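Local coordinates for protein 2-C-methyl-D-erythritol 2,4-cyclodiphosphate synthase (Thermus thermophilus, PDB 1IV3) that catalyses conversion of 4-diphosphocytidyl-2-C-methyl-D-erythritol 2-phosphate to 2-C-methyl-D-erythritol 2,4-cyclodiphosphate with release of CMP, using a divalent metal, in non-mevalonate isoprenoid synthesis, at residues Ala43-Leu48 / Arg78-Leu83. The protein carries 3 engineered substitutions. Residues are numbered along the deposited sequence; the frame is centred on the assembly and turned at random.
Sequences ALTDAL and REAMRL. Engineered in segment 78-83: Met-81 (natural residue Leu).
Two near-parallel helices of the alpha/beta fold of the IspF family meet where Thr-45 and Leu-48, on helix 39-50, pack against Ala-80 and Met-81 of helix 73-86. The axes of the two short segments approach to 9.1 Å and run in the same direction, 15° apart. The gap narrows at Thr-45 and Ala-80, whose CA atoms are 6.2 Å apart, consistent with the alanine bringing only a methyl group to the interface. CB of Ala-80 points at the other helix and meets the methyl CG2 of Thr-45 at 3.8 Å. It also lies 4.2 Å from CB of Leu-48, one turn further on, so it is held between two residues of the same helical face. Thr-45 splits its two branches: chi1 of -59° sets OG1 beside the backbone N, where it hydrogen-bonds the carbonyl O of Met-41, one turn earlier, and leaves CG2 anti to that nitrogen, reaching across to the alanine. The hydroxyl is thereby satisfied within its own helix, and the interface is left to carbon. Leu-48 makes the second touch with one branch, CD1 lying 3.9 Å from CG of Met-81, an engineered residue (Leu in nature). Away from the interface, Arg-82 and Glu-79 form a side-on salt bridge, NE to OE1 and NH2 to OE2, each 2.9 Å; Glu-79 also touches Phe-61 and Trp-68. Leu-77 extends the apolar seam, touching Leu-44, Thr-45 and Leu-48. Ile-57 and Phe-61, predicted to bind substrate, border Thr-45. Beneath, Ala-43, Leu-44 and Ala-47 rest on Ala-144, Ala-146 and Val-148 of strand 141-150, so helix 39-50 lies on the mixed sheet, with helix 73-86 packed on its far flank as a second layer.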
loop_
_atom_site.group_PDB
_atom_site.type_symbol
_atom_site.label_atom_id
_atom_site.label_comp_id
_atom_site.label_asym_id
_atom_site.label_seq_id
_atom_site.Cartn_x
_atom_site.Cartn_y
_atom_site.Cartn_z
ATOM N N ALA A 43 5.319 -2.970 -10.518
ATOM C CA ALA A 43 4.174 -2.896 -9.592
ATOM C C ALA A 43 2.852 -2.768 -10.337
ATOM O O ALA A 43 1.845 -3.347 -9.926
ATOM C CB ALA A 43 4.363 -1.727 -8.631
ATOM N N LEU A 44 2.821 -2.008 -11.441
ATOM C CA LEU A 44 1.605 -1.893 -12.249
ATOM C C LEU A 44 1.251 -3.238 -12.862
ATOM O O LEU A 44 0.087 -3.628 -12.936
ATOM C CB LEU A 44 1.787 -0.847 -13.371
ATOM C CG LEU A 44 1.817 0.599 -12.869
ATOM C CD1 LEU A 44 2.343 1.571 -13.917
ATOM C CD2 LEU A 44 0.419 0.993 -12.397
ATOM N N THR A 45 2.277 -3.966 -13.315
ATOM C CA THR A 45 2.014 -5.255 -13.976
ATOM C C THR A 45 1.436 -6.259 -12.972
ATOM O O THR A 45 0.439 -6.955 -13.228
ATOM C CB THR A 45 3.298 -5.814 -14.606
ATOM O OG1 THR A 45 3.850 -4.904 -15.572
ATOM C CG2 THR A 45 3.003 -7.096 -15.386
ATOM N N ASP A 46 2.074 -6.336 -11.801
ATOM C CA ASP A 46 1.535 -7.200 -10.748
ATOM C C ASP A 46 0.109 -6.784 -10.372
ATOM O O ASP A 46 -0.748 -7.640 -10.146
ATOM C CB ASP A 46 2.415 -7.203 -9.503
ATOM C CG ASP A 46 3.530 -8.235 -9.519
ATOM O OD1 ASP A 46 3.525 -9.100 -10.423
ATOM O OD2 ASP A 46 4.404 -8.215 -8.621
ATOM N N ALA A 47 -0.180 -5.486 -10.275
ATOM C CA ALA A 47 -1.522 -5.042 -9.902
ATOM C C ALA A 47 -2.553 -5.493 -10.930
ATOM O O ALA A 47 -3.644 -5.947 -10.571
ATOM C CB ALA A 47 -1.558 -3.525 -9.749
ATOM N N LEU A 48 -2.221 -5.358 -12.233
ATOM C CA LEU A 48 -3.106 -5.833 -13.299
ATOM C C LEU A 48 -3.346 -7.324 -13.213
ATOM O O LEU A 48 -4.489 -7.793 -13.283
ATOM C CB LEU A 48 -2.486 -5.487 -14.660
ATOM C CG LEU A 48 -2.457 -3.998 -15.028
ATOM C CD1 LEU A 48 -1.630 -3.773 -16.303
ATOM C CD2 LEU A 48 -3.860 -3.427 -15.241
ATOM N N ARG A 78 2.477 -4.764 -21.110
ATOM C CA ARG A 78 1.570 -4.978 -22.243
ATOM C C ARG A 78 1.034 -6.396 -22.306
ATOM O O ARG A 78 -0.118 -6.626 -22.685
ATOM C CB ARG A 78 2.306 -4.630 -23.547
ATOM C CG ARG A 78 2.798 -3.187 -23.577
ATOM C CD ARG A 78 3.060 -2.732 -25.004
ATOM N NE ARG A 78 3.258 -1.279 -25.109
ATOM C CZ ARG A 78 2.331 -0.484 -25.644
ATOM N NH1 ARG A 78 1.201 -1.018 -26.079
ATOM N NH2 ARG A 78 2.525 0.823 -25.737
ATOM N N GLU A 79 1.831 -7.401 -21.960
ATOM C CA GLU A 79 1.263 -8.753 -21.959
ATOM C C GLU A 79 0.188 -8.889 -20.889
ATOM O O GLU A 79 -0.862 -9.508 -21.078
ATOM C CB GLU A 79 2.391 -9.758 -21.760
ATOM C CG GLU A 79 2.020 -11.216 -21.705
ATOM C CD GLU A 79 1.340 -11.770 -22.938
ATOM O OE1 GLU A 79 1.175 -11.092 -23.975
ATOM O OE2 GLU A 79 0.954 -12.963 -22.863
ATOM N N ALA A 80 0.433 -8.290 -19.706
ATOM C CA ALA A 80 -0.612 -8.365 -18.684
ATOM C C ALA A 80 -1.854 -7.671 -19.176
ATOM O O ALA A 80 -2.981 -8.104 -18.934
ATOM C CB ALA A 80 -0.137 -7.744 -17.359
ATOM N N MET A 81 -1.689 -6.549 -19.872
ATOM C CA MET A 81 -2.858 -5.853 -20.393
ATOM C C MET A 81 -3.581 -6.806 -21.346
ATOM O O MET A 81 -4.812 -6.889 -21.355
ATOM C CB MET A 81 -2.488 -4.534 -21.088
ATOM C CG MET A 81 -2.034 -3.422 -20.143
ATOM S SD MET A 81 -1.314 -1.967 -20.938
ATOM C CE MET A 81 -2.759 -1.331 -21.781
ATOM N N ARG A 82 -2.809 -7.546 -22.147
ATOM C CA ARG A 82 -3.465 -8.414 -23.141
ATOM C C ARG A 82 -4.282 -9.499 -22.459
ATOM O O ARG A 82 -5.421 -9.779 -22.838
ATOM C CB ARG A 82 -2.445 -9.068 -24.074
ATOM C CG ARG A 82 -3.084 -9.920 -25.180
ATOM C CD ARG A 82 -2.011 -10.564 -26.054
ATOM N NE ARG A 82 -1.326 -11.645 -25.338
ATOM C CZ ARG A 82 -1.940 -12.813 -25.132
ATOM N NH1 ARG A 82 -3.181 -12.982 -25.595
ATOM N NH2 ARG A 82 -1.334 -13.802 -24.485
ATOM N N LEU A 83 -3.696 -10.105 -21.428
ATOM C CA LEU A 83 -4.356 -11.166 -20.671
ATOM C C LEU A 83 -5.609 -10.667 -19.970
ATOM O O LEU A 83 -6.629 -11.346 -20.000
ATOM C CB LEU A 83 -3.394 -11.755 -19.636
ATOM C CG LEU A 83 -2.146 -12.439 -20.186
ATOM C CD1 LEU A 83 -1.176 -12.759 -19.055
ATOM C CD2 LEU A 83 -2.509 -13.707 -20.953
#